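Local coordinates for protein myosin-4 (Saccharomyces cerevisiae, PDB 3MMI) that moves ASH1 and other mRNAs into the yeast bud as a type V myosin motor recruited through SHE3, its globular tail forming the C-terminal part of the protein, at residues W240-E251 against L268-Q279; P300-L308 against I324-I332. All coordinates share one frame; numbering follows the deposited sequence.

Contact 1. Residues W240-E251 against L268-Q279; sequences WKYGYEVDRNIE and LIQIIQAVKILQ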
loop_
_atom_site.group_PDB
_atom_site.type_symbol
_atom_site.label_atom_id
_atom_site.label_comp_id
_atom_site.label_asym_id
_atom_site.label_seq_id
_atom_site.Cartn_x
_atom_site.Cartn_y
_atom_site.Cartn_z
ATOM N N TRP A 240 17.091 -6.680 -24.617
ATOM C CA TRP A 240 15.858 -6.073 -25.216
ATOM C C TRP A 240 14.656 -7.082 -25.314
ATOM O O TRP A 240 13.499 -6.727 -25.058
ATOM C CB TRP A 240 16.131 -5.394 -26.591
ATOM C CG TRP A 240 16.380 -6.395 -27.671
ATOM C CD1 TRP A 240 17.630 -6.926 -28.044
ATOM C CD2 TRP A 240 15.400 -7.091 -28.496
ATOM N NE1 TRP A 240 17.465 -7.906 -29.023
ATOM C CE2 TRP A 240 16.127 -8.008 -29.339
ATOM C CE3 TRP A 240 13.990 -7.053 -28.584
ATOM C CZ2 TRP A 240 15.477 -8.877 -30.263
ATOM C CZ3 TRP A 240 13.335 -7.903 -29.501
ATOM C CH2 TRP A 240 14.095 -8.815 -30.337
ATOM N N LYS A 241 15.013 -8.353 -25.533
ATOM C CA LYS A 241 14.132 -9.444 -25.538
ATOM C C LYS A 241 13.574 -9.781 -24.200
ATOM O O LYS A 241 12.356 -9.962 -24.082
ATOM C CB LYS A 241 14.821 -10.684 -26.163
ATOM C CG LYS A 241 13.877 -11.797 -26.492
ATOM C CD LYS A 241 12.775 -11.204 -27.383
ATOM C CE LYS A 241 11.604 -12.171 -27.432
ATOM N NZ LYS A 241 11.773 -12.770 -28.707
ATOM N N TYR A 242 14.433 -9.846 -23.194
ATOM C CA TYR A 242 13.969 -9.978 -21.864
ATOM C C TYR A 242 12.960 -8.902 -21.549
ATOM O O TYR A 242 11.920 -9.158 -20.891
ATOM C CB TYR A 242 15.149 -10.054 -20.876
ATOM C CG TYR A 242 14.715 -10.155 -19.398
ATOM C CD1 TYR A 242 14.557 -11.370 -18.737
ATOM C CD2 TYR A 242 14.383 -9.012 -18.720
ATOM C CE1 TYR A 242 14.201 -11.395 -17.396
ATOM C CE2 TYR A 242 14.010 -9.062 -17.399
ATOM C CZ TYR A 242 13.935 -10.226 -16.764
ATOM O OH TYR A 242 13.498 -10.197 -15.493
ATOM N N GLY A 243 13.276 -7.666 -21.993
ATOM C CA GLY A 243 12.474 -6.506 -21.641
ATOM C C GLY A 243 11.089 -6.640 -22.252
ATOM O O GLY A 243 10.068 -6.500 -21.584
ATOM N N TYR A 244 11.082 -7.011 -23.527
ATOM C CA TYR A 244 9.849 -7.235 -24.238
ATOM C C TYR A 244 8.916 -8.320 -23.620
ATOM O O TYR A 244 7.695 -8.131 -23.487
ATOM C CB TYR A 244 10.129 -7.603 -25.680
ATOM C CG TYR A 244 8.867 -7.987 -26.414
ATOM C CD1 TYR A 244 8.061 -6.981 -26.989
ATOM C CD2 TYR A 244 8.453 -9.334 -26.518
ATOM C CE1 TYR A 244 6.868 -7.287 -27.653
ATOM C CE2 TYR A 244 7.190 -9.674 -27.200
ATOM C CZ TYR A 244 6.446 -8.612 -27.774
ATOM O OH TYR A 244 5.284 -8.804 -28.448
ATOM N N GLU A 245 9.496 -9.416 -23.160
ATOM C CA GLU A 245 8.750 -10.476 -22.488
ATOM C C GLU A 245 8.173 -10.090 -21.098
ATOM O O GLU A 245 7.015 -10.431 -20.824
ATOM C CB GLU A 245 9.608 -11.734 -22.368
ATOM C CG GLU A 245 10.039 -12.285 -23.756
ATOM C CD GLU A 245 8.806 -12.704 -24.674
ATOM O OE1 GLU A 245 7.804 -13.231 -24.241
ATOM O OE2 GLU A 245 8.768 -12.450 -25.881
ATOM N N VAL A 246 8.931 -9.369 -20.264
ATOM C CA VAL A 246 8.404 -8.835 -19.001
ATOM C C VAL A 246 7.281 -7.871 -19.286
ATOM O O VAL A 246 6.338 -7.776 -18.514
ATOM C CB VAL A 246 9.556 -8.122 -18.207
ATOM C CG1 VAL A 246 9.022 -7.429 -16.888
ATOM C CG2 VAL A 246 10.757 -9.197 -18.011
ATOM N N ASP A 247 7.421 -7.082 -20.337
ATOM C CA ASP A 247 6.396 -6.110 -20.715
ATOM C C ASP A 247 5.030 -6.763 -20.936
ATOM O O ASP A 247 4.046 -6.346 -20.345
ATOM C CB ASP A 247 6.732 -5.405 -22.057
ATOM C CG ASP A 247 6.606 -3.898 -21.982
ATOM O OD1 ASP A 247 6.117 -3.370 -20.962
ATOM O OD2 ASP A 247 7.145 -3.188 -22.858
ATOM N N ARG A 248 5.039 -7.847 -21.703
ATOM C CA ARG A 248 3.864 -8.679 -21.890
ATOM C C ARG A 248 3.353 -9.287 -20.582
ATOM O O ARG A 248 2.142 -9.390 -20.391
ATOM C CB ARG A 248 4.155 -9.790 -22.903
ATOM C CG ARG A 248 4.930 -9.327 -24.126
ATOM N N ASN A 249 4.247 -9.699 -19.679
ATOM C CA ASN A 249 3.751 -10.345 -18.461
ATOM C C ASN A 249 3.074 -9.290 -17.672
ATOM O O ASN A 249 2.026 -9.565 -16.989
ATOM C CB ASN A 249 4.856 -11.038 -17.644
ATOM C CG ASN A 249 5.418 -12.245 -18.356
ATOM O OD1 ASN A 249 6.556 -12.715 -18.087
ATOM N ND2 ASN A 249 4.621 -12.842 -19.166
ATOM N N ILE A 250 3.630 -8.079 -17.725
ATOM C CA ILE A 250 3.074 -6.996 -16.928
ATOM C C ILE A 250 1.653 -6.672 -17.432
ATOM O O ILE A 250 0.676 -6.521 -16.705
ATOM C CB ILE A 250 4.008 -5.718 -16.942
ATOM C CG1 ILE A 250 5.249 -5.942 -16.018
ATOM C CG2 ILE A 250 3.251 -4.512 -16.480
ATOM C CD1 ILE A 250 6.198 -4.830 -16.098
ATOM N N GLU A 251 1.584 -6.548 -18.729
ATOM C CA GLU A 251 0.262 -6.276 -19.396
ATOM C C GLU A 251 -0.754 -7.378 -19.111
ATOM O O GLU A 251 -1.867 -7.090 -18.822
ATOM C CB GLU A 251 0.343 -6.036 -20.913
ATOM C CG GLU A 251 1.304 -4.930 -21.472
ATOM C CD GLU A 251 1.737 -3.756 -20.494
ATOM O OE1 GLU A 251 2.992 -3.631 -20.199
ATOM O OE2 GLU A 251 0.852 -2.958 -20.030
ATOM N N LEU A 268 2.834 1.410 -11.538
ATOM C CA LEU A 268 3.913 0.546 -11.888
ATOM C C LEU A 268 5.003 1.269 -12.769
ATOM O O LEU A 268 5.714 0.639 -13.557
ATOM C CB LEU A 268 3.371 -0.633 -12.710
ATOM C CG LEU A 268 2.436 -1.569 -11.954
ATOM C CD1 LEU A 268 1.778 -2.450 -12.962
ATOM C CD2 LEU A 268 3.264 -2.434 -11.026
ATOM N N ILE A 269 5.116 2.593 -12.566
ATOM C CA ILE A 269 6.029 3.414 -13.345
ATOM C C ILE A 269 7.524 3.031 -13.329
ATOM O O ILE A 269 8.116 2.970 -14.392
ATOM C CB ILE A 269 5.803 4.924 -13.089
ATOM C CG1 ILE A 269 6.361 5.688 -14.251
ATOM C CG2 ILE A 269 6.259 5.365 -11.648
ATOM C CD1 ILE A 269 6.583 7.251 -13.930
ATOM N N GLN A 270 8.048 2.585 -12.193
ATOM C CA GLN A 270 9.486 2.262 -12.135
ATOM C C GLN A 270 9.742 1.030 -12.890
ATOM O O GLN A 270 10.665 0.984 -13.698
ATOM C CB GLN A 270 9.961 2.206 -10.701
ATOM C CG GLN A 270 10.391 3.585 -10.219
ATOM C CD GLN A 270 9.248 4.437 -9.821
ATOM O OE1 GLN A 270 8.348 3.947 -9.149
ATOM N NE2 GLN A 270 9.296 5.759 -10.157
ATOM N N ILE A 271 8.875 0.002 -12.704
ATOM C CA ILE A 271 9.225 -1.280 -13.296
ATOM C C ILE A 271 8.904 -1.188 -14.780
ATOM O O ILE A 271 9.622 -1.692 -15.603
ATOM C CB ILE A 271 8.522 -2.560 -12.684
ATOM C CG1 ILE A 271 8.887 -3.746 -13.523
ATOM C CG2 ILE A 271 6.955 -2.507 -12.769
ATOM C CD1 ILE A 271 10.390 -4.174 -13.412
ATOM N N ILE A 272 7.839 -0.453 -15.156
ATOM C CA ILE A 272 7.551 -0.205 -16.563
ATOM C C ILE A 272 8.677 0.597 -17.290
ATOM O O ILE A 272 9.154 0.158 -18.342
ATOM C CB ILE A 272 6.206 0.588 -16.826
ATOM C CG1 ILE A 272 4.895 -0.156 -16.400
ATOM C CG2 ILE A 272 6.084 1.112 -18.276
ATOM C CD1 ILE A 272 4.852 -1.275 -17.114
ATOM N N GLN A 273 9.192 1.664 -16.715
ATOM C CA GLN A 273 10.325 2.348 -17.322
ATOM C C GLN A 273 11.597 1.512 -17.439
ATOM O O GLN A 273 12.283 1.650 -18.396
ATOM C CB GLN A 273 10.642 3.666 -16.645
ATOM C CG GLN A 273 9.506 4.605 -16.509
ATOM C CD GLN A 273 9.355 5.516 -17.640
ATOM O OE1 GLN A 273 9.588 5.181 -18.791
ATOM N NE2 GLN A 273 8.941 6.699 -17.330
ATOM N N ALA A 274 11.843 0.626 -16.470
ATOM C CA ALA A 274 13.122 -0.203 -16.405
ATOM C C ALA A 274 13.050 -1.133 -17.605
ATOM O O ALA A 274 13.987 -1.298 -18.345
ATOM C CB ALA A 274 13.127 -1.031 -15.099
ATOM N N VAL A 275 11.890 -1.773 -17.817
ATOM C CA VAL A 275 11.900 -2.698 -18.934
ATOM C C VAL A 275 11.754 -1.963 -20.275
ATOM O O VAL A 275 12.212 -2.467 -21.332
ATOM C CB VAL A 275 10.847 -3.867 -18.800
ATOM C CG1 VAL A 275 11.091 -4.656 -17.467
ATOM C CG2 VAL A 275 9.414 -3.358 -18.903
ATOM N N LYS A 276 11.254 -0.744 -20.292
ATOM C CA LYS A 276 11.281 -0.003 -21.527
ATOM C C LYS A 276 12.693 0.427 -21.861
ATOM O O LYS A 276 13.085 0.385 -22.976
ATOM C CB LYS A 276 10.292 1.175 -21.564
ATOM C CG LYS A 276 8.836 0.768 -21.728
ATOM C CD LYS A 276 7.902 1.946 -21.782
ATOM C CE LYS A 276 6.481 1.567 -22.162
ATOM N NZ LYS A 276 6.376 0.611 -23.249
ATOM N N ILE A 277 13.456 0.794 -20.851
ATOM C CA ILE A 277 14.839 1.153 -21.086
ATOM C C ILE A 277 15.563 0.020 -21.803
ATOM O O ILE A 277 16.400 0.242 -22.646
ATOM C CB ILE A 277 15.516 1.545 -19.723
ATOM C CG1 ILE A 277 15.170 3.012 -19.473
ATOM C CG2 ILE A 277 16.984 1.343 -19.806
ATOM C CD1 ILE A 277 15.223 3.374 -18.133
ATOM N N LEU A 278 15.229 -1.208 -21.441
ATOM C CA LEU A 278 15.910 -2.346 -21.938
ATOM C C LEU A 278 15.649 -2.547 -23.440
ATOM O O LEU A 278 16.452 -3.188 -24.192
ATOM C CB LEU A 278 15.461 -3.582 -21.156
ATOM C CG LEU A 278 16.148 -3.783 -19.799
ATOM C CD1 LEU A 278 15.426 -4.933 -19.038
ATOM C CD2 LEU A 278 17.682 -3.996 -19.918
ATOM N N GLN A 279 14.503 -2.040 -23.898
ATOM C CA GLN A 279 14.203 -2.111 -25.298
ATOM C C GLN A 279 14.673 -0.897 -26.139
ATOM O O GLN A 279 14.656 -1.001 -27.329
ATOM C CB GLN A 279 12.711 -2.373 -25.504
ATOM C CG GLN A 279 12.176 -3.556 -24.723
ATOM C CD GLN A 279 10.669 -3.481 -24.514
ATOM O OE1 GLN A 279 9.963 -3.829 -25.429
ATOM N NE2 GLN A 279 10.153 -3.107 -23.307
HETATM O O HOH W 1 7.224 -3.715 -25.702
#
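Val246 and Val275 meet at the apolar centre of this contact, methyl to methyl, with CG1 of Val246 3.5 Å from CG1 of Val275. One helical turn further on, Ile250 sends two branches across: its CG2 lies 3.7 Å from CD1 of Ile272, and its CD1 reaches CG1 of Ile271. A chi1 of -76° sets CG2 anti to the backbone N and CG1 anti to the carbonyl carbon, and an extended chi2 carries CD1 onward. Toward the start of helix 240-257, the absence of a side chain at Gly243 allows close approach: its CA is 4.7 Å from that of Val275, and a modelled CB would clash with CB of Leu278. Leu278 CD1 touches the edge of the Tyr242 ring, whose hydroxyl is hydrogen-bonded to the Leu175 carbonyl. Beyond Gly243, CA of Trp240 makes a CA-H...O contact of 3.1 Å with O of Leu278.

At the polar edge the side chain of Gln279 is a knob set among Trp240, Gly243, Tyr244 and Asp247. NE2 of Gln279 donates to OD2 of Asp247 over 3.0 Å at 179°, approaching from above the carboxylate plane, and also to its own helix at O of Val275, 2.9 Å away. Both acceptors lie in the amide plane, so the two bonds should fix its rotation. A water donates to OE1 of Gln279 and OD2 of Asp247, closing a bridge, while NZ of Lys276 adds a long salt bridge to the same carboxylate oxygen. The helix axes approach to 7.6 Å at 142° between directions, which is consistent with a close, obliquely crossed, roughly antiparallel helix pair with a glycine at its tight end, within the DIL region of the all-helical myosin V globular tail.

Contact 2. Residues P300-L308 against I324-I332; sequences PAQIQAILL and ILNYLANVI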
loop_
_atom_site.group_PDB
_atom_site.type_symbol
_atom_site.label_atom_id
_atom_site.label_comp_id
_atom_site.label_asym_id
_atom_site.label_seq_id
_atom_site.Cartn_x
_atom_site.Cartn_y
_atom_site.Cartn_z
ATOM N N PRO A 300 19.652 8.333 -11.642
ATOM C CA PRO A 300 20.799 7.887 -12.380
ATOM C C PRO A 300 21.424 6.549 -11.934
ATOM O O PRO A 300 21.823 5.819 -12.808
ATOM C CB PRO A 300 21.751 9.075 -12.277
ATOM C CG PRO A 300 20.820 10.274 -12.077
ATOM C CD PRO A 300 19.876 9.651 -11.028
ATOM N N ALA A 301 21.399 6.203 -10.641
ATOM C CA ALA A 301 22.052 4.946 -10.133
ATOM C C ALA A 301 21.101 3.816 -10.600
ATOM O O ALA A 301 21.536 2.728 -10.925
ATOM C CB ALA A 301 22.168 4.975 -8.660
ATOM N N GLN A 302 19.773 4.064 -10.551
ATOM C CA GLN A 302 18.753 3.032 -10.988
ATOM C C GLN A 302 18.911 2.741 -12.429
ATOM O O GLN A 302 18.975 1.612 -12.886
ATOM C CB GLN A 302 17.370 3.520 -10.659
ATOM C CG GLN A 302 17.060 3.418 -9.159
ATOM C CD GLN A 302 15.795 4.122 -8.791
ATOM O OE1 GLN A 302 15.485 5.138 -9.376
ATOM N NE2 GLN A 302 15.176 3.727 -7.691
ATOM N N ILE A 303 19.098 3.790 -13.213
ATOM C CA ILE A 303 19.278 3.591 -14.615
ATOM C C ILE A 303 20.596 2.926 -14.908
ATOM O O ILE A 303 20.679 2.039 -15.820
ATOM C CB ILE A 303 19.215 4.942 -15.417
ATOM C CG1 ILE A 303 17.882 5.635 -15.278
ATOM C CG2 ILE A 303 19.641 4.758 -16.881
ATOM C CD1 ILE A 303 17.880 6.980 -15.873
ATOM N N GLN A 304 21.653 3.364 -14.259
ATOM C CA GLN A 304 22.942 2.629 -14.355
ATOM C C GLN A 304 22.827 1.215 -13.928
ATOM O O GLN A 304 23.418 0.314 -14.582
ATOM C CB GLN A 304 24.035 3.419 -13.533
ATOM C CG GLN A 304 25.420 2.848 -13.806
ATOM C CD GLN A 304 26.411 3.177 -12.700
ATOM O OE1 GLN A 304 26.122 3.080 -11.540
ATOM N NE2 GLN A 304 27.488 3.703 -13.102
ATOM N N ALA A 305 22.145 0.964 -12.822
ATOM C CA ALA A 305 22.034 -0.468 -12.380
ATOM C C ALA A 305 21.475 -1.338 -13.489
ATOM O O ALA A 305 21.818 -2.531 -13.705
ATOM C CB ALA A 305 21.161 -0.563 -11.166
ATOM N N ILE A 306 20.530 -0.767 -14.217
ATOM C CA ILE A 306 19.832 -1.567 -15.240
ATOM C C ILE A 306 20.754 -1.820 -16.447
ATOM O O ILE A 306 20.890 -2.933 -16.927
ATOM C CB ILE A 306 18.547 -0.897 -15.765
ATOM C CG1 ILE A 306 17.377 -0.928 -14.737
ATOM C CG2 ILE A 306 18.135 -1.468 -17.144
ATOM C CD1 ILE A 306 16.523 0.269 -14.937
ATOM N N LEU A 307 21.445 -0.791 -16.885
ATOM C CA LEU A 307 22.363 -0.929 -17.987
ATOM C C LEU A 307 23.688 -1.732 -17.703
ATOM O O LEU A 307 24.278 -2.250 -18.650
ATOM C CB LEU A 307 22.807 0.472 -18.471
ATOM C CG LEU A 307 21.669 1.452 -18.930
ATOM C CD1 LEU A 307 22.083 2.809 -19.407
ATOM C CD2 LEU A 307 20.935 0.792 -20.045
ATOM N N LEU A 308 24.211 -1.748 -16.467
ATOM C CA LEU A 308 25.381 -2.570 -16.171
ATOM C C LEU A 308 25.035 -4.036 -16.298
ATOM O O LEU A 308 25.921 -4.832 -16.420
ATOM C CB LEU A 308 25.889 -2.256 -14.704
ATOM C CG LEU A 308 26.525 -0.872 -14.651
ATOM C CD1 LEU A 308 26.652 -0.365 -13.241
ATOM C CD2 LEU A 308 27.834 -0.838 -15.416
ATOM N N ILE A 324 28.264 6.057 -22.784
ATOM C CA ILE A 324 27.114 6.176 -21.923
ATOM C C ILE A 324 27.282 5.751 -20.489
ATOM O O ILE A 324 26.817 6.483 -19.602
ATOM C CB ILE A 324 25.885 5.530 -22.605
ATOM C CG1 ILE A 324 25.430 6.566 -23.577
ATOM C CG2 ILE A 324 24.735 5.223 -21.649
ATOM C CD1 ILE A 324 24.712 5.859 -24.803
ATOM N N LEU A 325 27.984 4.614 -20.305
ATOM C CA LEU A 325 28.340 4.069 -18.944
ATOM C C LEU A 325 29.122 5.148 -18.152
ATOM O O LEU A 325 28.837 5.486 -17.020
ATOM C CB LEU A 325 29.144 2.779 -19.082
ATOM C CG LEU A 325 28.351 1.600 -19.610
ATOM C CD1 LEU A 325 29.287 0.416 -19.777
ATOM C CD2 LEU A 325 27.109 1.257 -18.770
ATOM N N ASN A 326 30.051 5.753 -18.858
ATOM C CA ASN A 326 30.907 6.819 -18.396
ATOM C C ASN A 326 30.235 8.103 -17.940
ATOM O O ASN A 326 30.446 8.542 -16.865
ATOM C CB ASN A 326 31.889 7.125 -19.489
ATOM C CG ASN A 326 33.149 7.667 -18.977
ATOM O OD1 ASN A 326 33.418 8.855 -19.054
ATOM N ND2 ASN A 326 33.956 6.797 -18.458
ATOM N N TYR A 327 29.452 8.690 -18.811
ATOM C CA TYR A 327 28.532 9.809 -18.465
ATOM C C TYR A 327 27.606 9.545 -17.261
ATOM O O TYR A 327 27.524 10.309 -16.355
ATOM C CB TYR A 327 27.671 10.110 -19.728
ATOM C CG TYR A 327 26.670 11.203 -19.496
ATOM C CD1 TYR A 327 27.123 12.484 -19.158
ATOM C CD2 TYR A 327 25.296 10.943 -19.493
ATOM C CE1 TYR A 327 26.224 13.531 -18.878
ATOM C CE2 TYR A 327 24.346 12.048 -19.291
ATOM C CZ TYR A 327 24.846 13.318 -19.022
ATOM O OH TYR A 327 24.044 14.410 -18.708
ATOM N N LEU A 328 26.979 8.401 -17.220
ATOM C CA LEU A 328 26.241 8.006 -15.938
ATOM C C LEU A 328 27.032 8.028 -14.688
ATOM O O LEU A 328 26.571 8.567 -13.710
ATOM C CB LEU A 328 25.542 6.644 -16.141
ATOM C CG LEU A 328 24.172 6.641 -16.873
ATOM C CD1 LEU A 328 23.789 5.235 -17.283
ATOM C CD2 LEU A 328 23.088 7.287 -16.033
ATOM N N ALA A 329 28.237 7.390 -14.742
ATOM C CA ALA A 329 29.249 7.398 -13.595
ATOM C C ALA A 329 29.443 8.809 -13.139
ATOM O O ALA A 329 29.264 9.160 -11.960
ATOM C CB ALA A 329 30.589 6.677 -14.061
ATOM N N ASN A 330 29.783 9.671 -14.078
ATOM C CA ASN A 330 29.970 11.117 -13.727
ATOM C C ASN A 330 28.812 11.851 -13.152
ATOM O O ASN A 330 28.935 12.638 -12.206
ATOM C CB ASN A 330 30.464 11.819 -14.991
ATOM C CG ASN A 330 32.005 11.741 -15.157
ATOM O OD1 ASN A 330 32.490 11.256 -16.192
ATOM N ND2 ASN A 330 32.740 12.149 -14.131
ATOM N N VAL A 331 27.620 11.475 -13.687
ATOM C CA VAL A 331 26.363 12.014 -13.175
ATOM C C VAL A 331 26.133 11.613 -11.778
ATOM O O VAL A 331 25.864 12.424 -10.915
ATOM C CB VAL A 331 25.057 11.666 -14.173
ATOM C CG1 VAL A 331 23.756 12.068 -13.525
ATOM C CG2 VAL A 331 25.234 12.428 -15.409
ATOM N N ILE A 332 26.235 10.317 -11.574
ATOM C CA ILE A 332 26.197 9.761 -10.162
ATOM C C ILE A 332 27.171 10.480 -9.220
ATOM O O ILE A 332 26.813 10.907 -8.097
ATOM C CB ILE A 332 26.311 8.220 -10.179
ATOM C CG1 ILE A 332 25.077 7.698 -10.997
ATOM C CG2 ILE A 332 26.390 7.676 -8.668
ATOM C CD1 ILE A 332 25.182 6.318 -11.554
#
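Helices 300-308 and 322-338 run antiparallel, their local axes 9.5 Å apart at closest approach and 150° between directions, with Pro300 and Ile332 the nearest pair by CA atoms, at 6.1 Å. Leu328 is the knob, seated in a hole formed by Pro300, Ile303, Gln304 and Leu307; its CD1 comes within 3.6 Å of CD1 of Leu307, the two side chains crossing at about a right angle. At the Pro300 end, the proline ring sets CG 3.7 Å from CG1 of Val331 and lays CB against CG1 of Ile332. At the other end CD2 of Leu308 meets CD2 of Leu325 at 4.0 Å.

With CG anti to the backbone N (chi1 -170°) and the chain extended beyond it, Gln304 runs obliquely to Ile332. The CD1 methyl of Ile332 sits over one face of the Gln304 amide, 3.4 Å from OE1, and also rests on CB of Gln304 at 3.7 Å. An alanine here would keep CB but is likely to uncover that methyl in part, leaving a gap where the amide had lain. Phe288 touches Ile324 and Leu328, and Phe292 touches Ile303, so helix 285-292 borders both partners. The knob-into-hole seat of Leu328 and the antiparallel axes mark an apolar helix-helix interface within the Dilute region of the globular tail.

How the contacts relate
Both contacts are partly buried antiparallel pairs in the same region of the helical tail, with centres about 18 Å apart, and they follow one another along the chain. Each uses its own two helices, but they adjoin: helices 269-279 and 300-308 meet where CB of Ala274 lies 3.6 Å from CD1 of Ile306, and Ile277 packs on Ile306 and Leu307. Contact 1, its centre about 22 Å from the chain's centre, is the closer by axis distance and combines an apolar core with a charged, water-bridged edge. Contact 2, centred about 29 Å from the chain's centre, is wider and held by apolar side chains, its glutamine lending carbon and amide surface where that of contact 1 donates hydrogen bonds.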